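Local coordinates for protein putative amidohydrolase (Unidentified, PDB 3MKV) that probably hydrolyses dipeptides that end in proline, acting as a zinc-dependent prolidase of the amidohydrolase superfamily, at residues N10-D15 against L21-E26; H254-D259 against V278-L283; H309-M314 against V319-G324. One frame throughout, in Å; residues are numbered along the deposited sequence.

Contact 1 (N10-D15 against L21-E26)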
loop_
_atom_site.group_PDB
_atom_site.type_symbol
_atom_site.label_atom_id
_atom_site.label_comp_id
_atom_site.label_asym_id
_atom_site.label_seq_id
_atom_site.Cartn_x
_atom_site.Cartn_y
_atom_site.Cartn_z
ATOM N N ASN A 10 -59.580 34.054 5.889
ATOM C CA ASN A 10 -60.010 34.456 7.228
ATOM C C ASN A 10 -58.935 34.430 8.322
ATOM O O ASN A 10 -59.185 33.965 9.445
ATOM C CB ASN A 10 -61.197 33.608 7.670
ATOM C CG ASN A 10 -62.088 34.334 8.651
ATOM O OD1 ASN A 10 -62.431 35.501 8.441
ATOM N ND2 ASN A 10 -62.467 33.654 9.730
ATOM N N GLY A 11 -57.750 34.949 8.011
ATOM C CA GLY A 11 -56.679 35.009 8.996
ATOM C C GLY A 11 -55.788 36.233 8.886
ATOM O O GLY A 11 -55.911 37.035 7.955
ATOM N N ALA A 12 -54.893 36.381 9.856
ATOM C CA ALA A 12 -53.858 37.392 9.784
ATOM C C ALA A 12 -52.710 36.816 8.968
ATOM O O ALA A 12 -52.491 35.608 8.968
ATOM C CB ALA A 12 -53.387 37.767 11.178
ATOM N N LEU A 13 -51.996 37.685 8.261
ATOM C CA LEU A 13 -50.856 37.283 7.455
ATOM C C LEU A 13 -49.617 37.910 8.034
ATOM O O LEU A 13 -49.585 39.110 8.269
ATOM C CB LEU A 13 -51.017 37.757 6.014
ATOM C CG LEU A 13 -49.847 37.439 5.089
ATOM C CD1 LEU A 13 -49.501 35.961 5.174
ATOM C CD2 LEU A 13 -50.167 37.835 3.667
ATOM N N LEU A 14 -48.598 37.094 8.279
ATOM C CA LEU A 14 -47.324 37.598 8.771
ATOM C C LEU A 14 -46.385 37.790 7.590
ATOM O O LEU A 14 -45.985 36.826 6.932
ATOM C CB LEU A 14 -46.727 36.627 9.781
ATOM C CG LEU A 14 -45.605 37.144 10.679
ATOM C CD1 LEU A 14 -45.387 36.164 11.826
ATOM C CD2 LEU A 14 -44.310 37.378 9.889
ATOM N N ASP A 15 -46.085 39.051 7.303
ATOM C CA ASP A 15 -45.162 39.421 6.250
ATOM C C ASP A 15 -43.944 39.968 6.965
ATOM O O ASP A 15 -43.973 41.083 7.500
ATOM C CB ASP A 15 -45.779 40.479 5.334
ATOM C CG ASP A 15 -44.910 40.783 4.119
ATOM O OD1 ASP A 15 -43.676 40.879 4.279
ATOM O OD2 ASP A 15 -45.458 40.929 3.005
ATOM N N LEU A 21 -49.218 42.315 11.947
ATOM C CA LEU A 21 -49.955 41.382 11.099
ATOM C C LEU A 21 -50.847 42.096 10.100
ATOM O O LEU A 21 -51.548 43.043 10.440
ATOM C CB LEU A 21 -50.803 40.432 11.949
ATOM C CG LEU A 21 -50.038 39.442 12.824
ATOM C CD1 LEU A 21 -51.000 38.525 13.560
ATOM C CD2 LEU A 21 -49.061 38.631 11.981
ATOM N N LEU A 22 -50.824 41.634 8.859
ATOM C CA LEU A 22 -51.735 42.148 7.851
ATOM C C LEU A 22 -53.054 41.385 7.921
ATOM O O LEU A 22 -53.070 40.154 7.977
ATOM C CB LEU A 22 -51.118 42.014 6.457
ATOM C CG LEU A 22 -49.689 42.551 6.343
ATOM C CD1 LEU A 22 -49.066 42.187 5.002
ATOM C CD2 LEU A 22 -49.671 44.055 6.562
ATOM N N GLN A 23 -54.160 42.121 7.928
ATOM C CA GLN A 23 -55.475 41.501 8.008
ATOM C C GLN A 23 -56.177 41.561 6.659
ATOM O O GLN A 23 -55.906 42.454 5.860
ATOM C CB GLN A 23 -56.320 42.193 9.067
ATOM C CG GLN A 23 -57.007 41.220 10.006
ATOM C CD GLN A 23 -56.143 40.856 11.200
ATOM O OE1 GLN A 23 -55.295 41.645 11.637
ATOM N NE2 GLN A 23 -56.361 39.663 11.742
ATOM N N GLY A 24 -57.053 40.594 6.396
ATOM C CA GLY A 24 -57.883 40.626 5.191
ATOM C C GLY A 24 -57.262 40.122 3.899
ATOM O O GLY A 24 -57.721 40.469 2.809
ATOM N N PHE A 25 -56.227 39.294 4.002
ATOM C CA PHE A 25 -55.646 38.668 2.813
ATOM C C PHE A 25 -56.118 37.237 2.602
ATOM O O PHE A 25 -56.522 36.544 3.539
ATOM C CB PHE A 25 -54.120 38.689 2.866
ATOM C CG PHE A 25 -53.525 40.023 2.540
ATOM C CD1 PHE A 25 -53.195 40.345 1.231
ATOM C CD2 PHE A 25 -53.292 40.958 3.544
ATOM C CE1 PHE A 25 -52.650 41.581 0.922
ATOM C CE2 PHE A 25 -52.750 42.190 3.246
ATOM C CZ PHE A 25 -52.427 42.506 1.930
ATOM N N GLU A 26 -56.061 36.802 1.351
ATOM C CA GLU A 26 -56.289 35.409 1.020
ATOM C C GLU A 26 -55.091 34.892 0.221
ATOM O O GLU A 26 -54.463 35.648 -0.537
ATOM C CB GLU A 26 -57.593 35.249 0.237
ATOM C CG GLU A 26 -58.842 35.569 1.061
ATOM C CD GLU A 26 -60.132 35.184 0.350
ATOM O OE1 GLU A 26 -61.175 35.104 1.029
ATOM O OE2 GLU A 26 -60.107 34.960 -0.881
#

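Contact 2 (H254-D259 against V278-L283). With ZN (zinc ion), chain J.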
loop_
_atom_site.group_PDB
_atom_site.type_symbol
_atom_site.label_atom_id
_atom_site.label_comp_id
_atom_site.label_asym_id
_atom_site.label_seq_id
_atom_site.Cartn_x
_atom_site.Cartn_y
_atom_site.Cartn_z
ATOM N N HIS A 254 -22.024 30.591 15.113
ATOM C CA HIS A 254 -21.857 30.835 16.538
ATOM C C HIS A 254 -21.410 32.274 16.761
ATOM O O HIS A 254 -22.234 33.141 17.072
ATOM C CB HIS A 254 -20.870 29.840 17.147
ATOM C CG HIS A 254 -21.179 28.411 16.821
ATOM N ND1 HIS A 254 -22.407 27.836 17.076
ATOM C CD2 HIS A 254 -20.416 27.436 16.273
ATOM C CE1 HIS A 254 -22.389 26.571 16.695
ATOM N NE2 HIS A 254 -21.191 26.302 16.204
ATOM N N GLY A 255 -20.115 32.535 16.578
ATOM C CA GLY A 255 -19.582 33.892 16.720
ATOM C C GLY A 255 -19.723 34.438 18.134
ATOM O O GLY A 255 -19.826 35.646 18.330
ATOM N N ASN A 256 -19.694 33.542 19.118
ATOM C CA ASN A 256 -19.990 33.886 20.502
ATOM C C ASN A 256 -19.149 35.011 21.105
ATOM O O ASN A 256 -19.683 35.910 21.763
ATOM C CB ASN A 256 -19.872 32.651 21.391
ATOM C CG ASN A 256 -21.016 31.676 21.199
ATOM O OD1 ASN A 256 -21.333 31.273 20.074
ATOM N ND2 ASN A 256 -21.628 31.272 22.304
ATOM N N LEU A 257 -17.837 34.947 20.901
ATOM C CA LEU A 257 -16.917 35.893 21.531
ATOM C C LEU A 257 -16.553 37.043 20.599
ATOM O O LEU A 257 -15.524 37.687 20.759
ATOM C CB LEU A 257 -15.657 35.166 21.999
ATOM C CG LEU A 257 -15.967 34.082 23.035
ATOM C CD1 LEU A 257 -14.748 33.220 23.342
ATOM C CD2 LEU A 257 -16.521 34.714 24.306
ATOM N N ILE A 258 -17.401 37.294 19.615
ATOM C CA ILE A 258 -17.148 38.376 18.685
ATOM C C ILE A 258 -17.117 39.698 19.444
ATOM O O ILE A 258 -17.742 39.834 20.499
ATOM C CB ILE A 258 -18.227 38.425 17.581
ATOM C CG1 ILE A 258 -17.833 39.408 16.484
ATOM C CG2 ILE A 258 -19.593 38.776 18.166
ATOM C CD1 ILE A 258 -18.667 39.253 15.225
ATOM N N ASP A 259 -16.388 40.667 18.902
ATOM C CA ASP A 259 -16.323 41.994 19.498
ATOM C C ASP A 259 -16.802 43.066 18.520
ATOM O O ASP A 259 -16.877 42.829 17.311
ATOM C CB ASP A 259 -14.901 42.297 19.971
ATOM C CG ASP A 259 -13.908 42.358 18.827
ATOM O OD1 ASP A 259 -14.330 42.210 17.654
ATOM O OD2 ASP A 259 -12.702 42.559 19.102
ATOM N N VAL A 278 -29.186 28.328 22.027
ATOM C CA VAL A 278 -29.931 27.300 22.746
ATOM C C VAL A 278 -29.061 26.083 23.072
ATOM O O VAL A 278 -29.246 25.424 24.102
ATOM C CB VAL A 278 -31.177 26.861 21.944
ATOM C CG1 VAL A 278 -30.763 26.288 20.585
ATOM C CG2 VAL A 278 -32.019 25.878 22.752
ATOM N N THR A 279 -28.110 25.786 22.194
ATOM C CA THR A 279 -27.275 24.612 22.373
ATOM C C THR A 279 -26.384 24.724 23.603
ATOM O O THR A 279 -26.176 23.741 24.312
ATOM C CB THR A 279 -26.410 24.320 21.140
ATOM O OG1 THR A 279 -25.724 23.079 21.336
ATOM C CG2 THR A 279 -25.395 25.429 20.919
ATOM N N TYR A 280 -25.863 25.917 23.862
ATOM C CA TYR A 280 -24.995 26.107 25.025
ATOM C C TYR A 280 -25.756 25.948 26.341
ATOM O O TYR A 280 -25.265 25.310 27.278
ATOM C CB TYR A 280 -24.247 27.438 24.924
ATOM C CG TYR A 280 -23.583 27.560 23.574
ATOM C CD1 TYR A 280 -22.668 26.605 23.158
ATOM C CD2 TYR A 280 -23.894 28.598 22.699
ATOM C CE1 TYR A 280 -22.061 26.679 21.921
ATOM C CE2 TYR A 280 -23.288 28.680 21.448
ATOM C CZ TYR A 280 -22.371 27.708 21.071
ATOM O OH TYR A 280 -21.751 27.742 19.843
ATOM N N ASP A 281 -26.964 26.499 26.399
ATOM C CA ASP A 281 -27.832 26.324 27.559
ATOM C C ASP A 281 -28.131 24.852 27.862
ATOM O O ASP A 281 -28.342 24.478 29.019
ATOM C CB ASP A 281 -29.142 27.091 27.364
ATOM C CG ASP A 281 -28.952 28.599 27.439
ATOM O OD1 ASP A 281 -29.973 29.325 27.489
ATOM O OD2 ASP A 281 -27.784 29.055 27.451
ATOM N N ALA A 282 -28.155 24.024 26.821
ATOM C CA ALA A 282 -28.472 22.606 26.967
ATOM C C ALA A 282 -27.255 21.772 27.343
ATOM O O ALA A 282 -27.359 20.835 28.133
ATOM C CB ALA A 282 -29.101 22.067 25.692
ATOM N N LEU A 283 -26.104 22.096 26.766
ATOM C CA LEU A 283 -24.881 21.380 27.095
ATOM C C LEU A 283 -24.592 21.500 28.589
ATOM O O LEU A 283 -24.146 20.545 29.230
ATOM C CB LEU A 283 -23.704 21.909 26.274
ATOM C CG LEU A 283 -23.696 21.551 24.784
ATOM C CD1 LEU A 283 -22.618 22.318 24.038
ATOM C CD2 LEU A 283 -23.530 20.045 24.592
HETATM ZN ZN ZN J . -20.101 24.364 15.192
#

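Contact 3 (H309-M314 against V319-G324)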
loop_
_atom_site.group_PDB
_atom_site.type_symbol
_atom_site.label_atom_id
_atom_site.label_comp_id
_atom_site.label_asym_id
_atom_site.label_seq_id
_atom_site.Cartn_x
_atom_site.Cartn_y
_atom_site.Cartn_z
ATOM N N HIS A 309 -24.908 38.410 25.113
ATOM C CA HIS A 309 -24.350 39.730 24.836
ATOM C C HIS A 309 -23.852 39.911 23.387
ATOM O O HIS A 309 -23.941 41.011 22.826
ATOM C CB HIS A 309 -23.248 40.075 25.851
ATOM C CG HIS A 309 -22.624 41.420 25.631
ATOM N ND1 HIS A 309 -23.358 42.585 25.608
ATOM C CD2 HIS A 309 -21.335 41.783 25.430
ATOM C CE1 HIS A 309 -22.550 43.610 25.395
ATOM N NE2 HIS A 309 -21.315 43.150 25.287
ATOM N N SER A 310 -23.323 38.842 22.793
ATOM C CA SER A 310 -22.844 38.891 21.401
ATOM C C SER A 310 -23.914 39.415 20.460
ATOM O O SER A 310 -23.610 40.131 19.505
ATOM C CB SER A 310 -22.363 37.512 20.922
ATOM O OG SER A 310 -23.416 36.552 20.921
ATOM N N ILE A 311 -25.166 39.051 20.739
ATOM C CA ILE A 311 -26.313 39.491 19.941
ATOM C C ILE A 311 -26.431 41.015 19.925
ATOM O O ILE A 311 -26.620 41.630 18.866
ATOM C CB ILE A 311 -27.637 38.884 20.468
ATOM C CG1 ILE A 311 -27.553 37.354 20.515
ATOM C CG2 ILE A 311 -28.816 39.330 19.613
ATOM C CD1 ILE A 311 -27.258 36.712 19.170
ATOM N N GLU A 312 -26.319 41.615 21.108
ATOM C CA GLU A 312 -26.367 43.071 21.254
ATOM C C GLU A 312 -25.254 43.715 20.440
ATOM O O GLU A 312 -25.493 44.664 19.694
ATOM C CB GLU A 312 -26.235 43.458 22.731
ATOM C CG GLU A 312 -27.371 42.955 23.619
ATOM C CD GLU A 312 -26.987 42.904 25.095
ATOM O OE1 GLU A 312 -25.835 43.261 25.421
ATOM O OE2 GLU A 312 -27.831 42.497 25.924
ATOM N N ILE A 313 -24.040 43.182 20.588
ATOM C CA ILE A 313 -22.882 43.612 19.809
ATOM C C ILE A 313 -23.131 43.550 18.299
ATOM O O ILE A 313 -22.770 44.471 17.561
ATOM C CB ILE A 313 -21.618 42.768 20.160
ATOM C CG1 ILE A 313 -21.105 43.118 21.559
ATOM C CG2 ILE A 313 -20.507 42.944 19.111
ATOM C CD1 ILE A 313 -19.919 42.274 22.000
ATOM N N MET A 314 -23.752 42.469 17.837
ATOM C CA MET A 314 -23.935 42.270 16.396
ATOM C C MET A 314 -25.027 43.159 15.837
ATOM O O MET A 314 -24.933 43.631 14.702
ATOM C CB MET A 314 -24.207 40.795 16.066
ATOM C CG MET A 314 -22.945 39.930 16.014
ATOM S SD MET A 314 -23.247 38.173 15.719
ATOM C CE MET A 314 -23.873 37.618 17.299
ATOM N N VAL A 319 -25.078 43.691 11.862
ATOM C CA VAL A 319 -24.787 42.377 11.299
ATOM C C VAL A 319 -26.060 41.611 10.953
ATOM O O VAL A 319 -26.930 41.394 11.803
ATOM C CB VAL A 319 -23.928 41.536 12.259
ATOM C CG1 VAL A 319 -23.817 40.099 11.761
ATOM C CG2 VAL A 319 -22.551 42.158 12.411
ATOM N N LYS A 320 -26.171 41.222 9.688
ATOM C CA LYS A 320 -27.210 40.301 9.252
ATOM C C LYS A 320 -27.088 38.963 10.003
ATOM O O LYS A 320 -26.117 38.214 9.821
ATOM C CB LYS A 320 -27.105 40.095 7.734
ATOM C CG LYS A 320 -27.600 41.288 6.921
ATOM C CD LYS A 320 -26.759 41.568 5.684
ATOM C CE LYS A 320 -26.778 40.417 4.686
ATOM N NZ LYS A 320 -25.628 40.489 3.727
ATOM N N MET A 321 -28.077 38.680 10.853
ATOM C CA MET A 321 -28.099 37.466 11.669
ATOM C C MET A 321 -29.131 36.456 11.178
ATOM O O MET A 321 -30.255 36.817 10.839
ATOM C CB MET A 321 -28.377 37.806 13.134
ATOM C CG MET A 321 -27.177 38.376 13.859
ATOM S SD MET A 321 -27.460 38.640 15.612
ATOM C CE MET A 321 -28.313 40.215 15.584
ATOM N N GLY A 322 -28.740 35.185 11.137
ATOM C CA GLY A 322 -29.648 34.117 10.739
ATOM C C GLY A 322 -30.065 33.336 11.964
ATOM O O GLY A 322 -29.590 33.590 13.057
ATOM N N PHE A 323 -30.952 32.371 11.788
ATOM C CA PHE A 323 -31.444 31.591 12.920
ATOM C C PHE A 323 -30.801 30.203 12.922
ATOM O O PHE A 323 -30.751 29.523 11.890
ATOM C CB PHE A 323 -32.971 31.505 12.845
ATOM C CG PHE A 323 -33.606 30.668 13.922
ATOM C CD1 PHE A 323 -34.224 31.265 15.010
ATOM C CD2 PHE A 323 -33.628 29.283 13.824
ATOM C CE1 PHE A 323 -34.836 30.492 16.001
ATOM C CE2 PHE A 323 -34.237 28.507 14.809
ATOM C CZ PHE A 323 -34.840 29.117 15.898
ATOM N N GLY A 324 -30.287 29.789 14.074
ATOM C CA GLY A 324 -29.688 28.475 14.184
ATOM C C GLY A 324 -29.784 27.920 15.584
ATOM O O GLY A 324 -29.977 28.668 16.544
#

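Contact 1 (N10-D15 against L21-E26)
With CG swung away from the backbone N (chi1 178°), Leu13 sends its side chain past Leu22 to Phe25. Leu21 is turned differently, with CG opposite its own carbonyl carbon (chi1 -67°), and this lays its two methyls over Ala12 and Leu14. The two placements serve different faces of a small antiparallel beta hairpin formed by strands 12-13 and 22-23. At its centre Leu13 and Leu22 make a hydrogen-bonded pair: Leu13 N gives its hydrogen to Leu22 O at 2.7 Å, and Leu22 N returns one to Leu13 O at 2.9 Å. These two bonds close the pair. A weaker CA-H...O contact, Ala12 CA to Leu22 O at 3.4 Å, leans on the same carbonyl.

On the face of Leu13 and Leu22, Leu13 CD2 reaches Phe25 CB at 4.1 Å, and the two side chains cross at about a right angle. Leu22 CD1 extends the same patch to Asp15 CB, 3.7 Å away. Asp15 points its carboxylate elsewhere, into a salt bridge with Arg371. The other face is built round the small Ala12: its CB takes Leu21 CD1 at 3.5 Å, and the bent chain of Gln23 curls NE2 to within 3.6 Å of the same methyl. Leu21 CD2, the second branch, rests against Leu14 CB.

The hairpin belongs to a beta-rich part of the chain well away from its centre. Backbone bonds from Ala12 and Leu14 to Ile57 attach it in parallel to strand 56-63, on which Leu14 touches Met58 and Leu21 touches Thr56. Past the corner at Gly24, the chain enters strand 25-30 of a separate four-stranded sheet.

Contact 2 (H254-D259 against V278-L283)
Tyr280 points its hydroxyl at the face of His254, a zinc ligand at the end of a strand in the TIM barrel of this amidohydrolase. The helix that carries the tyrosine starts just past the next strand, 272-274, and is held from its first turn: Val278 N bonds to Glu338 OE2, and the Val278 side chain packs on helix 337-343.

Thr279 comes next. Its CG2 sits 3.5 Å above the plane of the Tyr280 ring and over the ring centre, while OG1 bonds to the backbone O of Asp326, itself a zinc ligand. Thr279 thus lies against the ring and stands in the second shell of the metal site, bonded to a first-shell ligand.

Tyr280 does nearly all the work across the contact. With CG opposite the carbonyl carbon (chi1 -50°), the ring reaches out to His254 in an offset edge-to-face arrangement, centroids 5.9 Å apart and planes at 64°. Tyr280 OH comes within 2.8 Å of His254 ND1, but from over the imidazole face, where the angle is poor for a hydrogen bond. Each polar atom has a proper partner elsewhere: Tyr280 OH pairs with Tyr236 OH, and His254 ND1 with Thr276 OG1. The Asn256 amide meets the phenol from the opposite direction, its plane nearly perpendicular to the ring and its ND2 3.2 Å from Tyr280 CE2; that ND2 bonds to Val303 O.

Leu283, a turn further on, packs toward Ile300 and Leu292. The zinc ion sits at the edge of the His254 imidazole, close to its plane, 2.4 Å from His254 NE2.

Contact 3 (H309-M314 against V319-G324)
Met314 and Val319 are joined by the backbone hydrogen bond of this contact, Val319 N to Met314 O at 2.8 Å with an N-H...O angle of 163°. The donor lies somewhat out of the carbonyl plane, tilted by 22°. The bond links the C-terminal part of helix 307-317 to Val319, where the chain has left the helix. Val319 CB sits 3.4 Å from that same Met314 O, so the carbonyl is gripped by the amide and flanked by the valine.

Apolar contacts make up the rest of the joint. Met314 CB is met by two partners: Val319 CB at 3.9 Å and Met321 SD at the same distance. Met321 lies across both helical residues at a slant, its sulfur also 4.1 Å from Ile311 CD1. A bend at chi3 (-82°) folds its CE back toward the helix, where it comes to rest 4.0 Å from Ile311 O. Met314 bends likewise, and its CE comes against the sulfur of Met321 as well.

In the TIM barrel this is the return from a helix into an extended run that probably takes the place of a barrel strand. Segment 319-324 runs beside strand 272-274, with backbone bonds from Lys320 and Gly322 to Val273, and it leads on to the metal ligand Asp326. Met314 and Val319 both touch Val273, while Val319 reaches Val266 on helix 260-269 and Ile311 touches Leu342 on helix 337-343.

A histidine-carboxylate hydrogen bond lies on the part of the helix turned from Met321. His309 ND1 gives its hydrogen to Glu312 OE1 at 2.6 Å, with the oxygen close to the imidazole plane; the donor comes in on the anti side of the carboxylate and well out of its plane.

Overall arrangement
Contacts 2 and 3 are neighbours, their centres 11 Å apart, and they touch directly: Asn256 O packs on Ser310 CB at 3.2 Å, and Ile258 O lies 3.6 Å from Ile313 CD1. The loop that follows the zinc ligand His254 therefore leans on the helix of contact 3. Only contact 2 reaches the metal site; the Met314 side chain of contact 3 stays about 14 Å from a zinc ion, although 319-324 runs on toward the ligand Asp326. Contact 1 stands apart, its centre about 35 Å from that of contact 2 and about 28 Å from that of contact 3, with nearest atoms about 20 and 13 Å away.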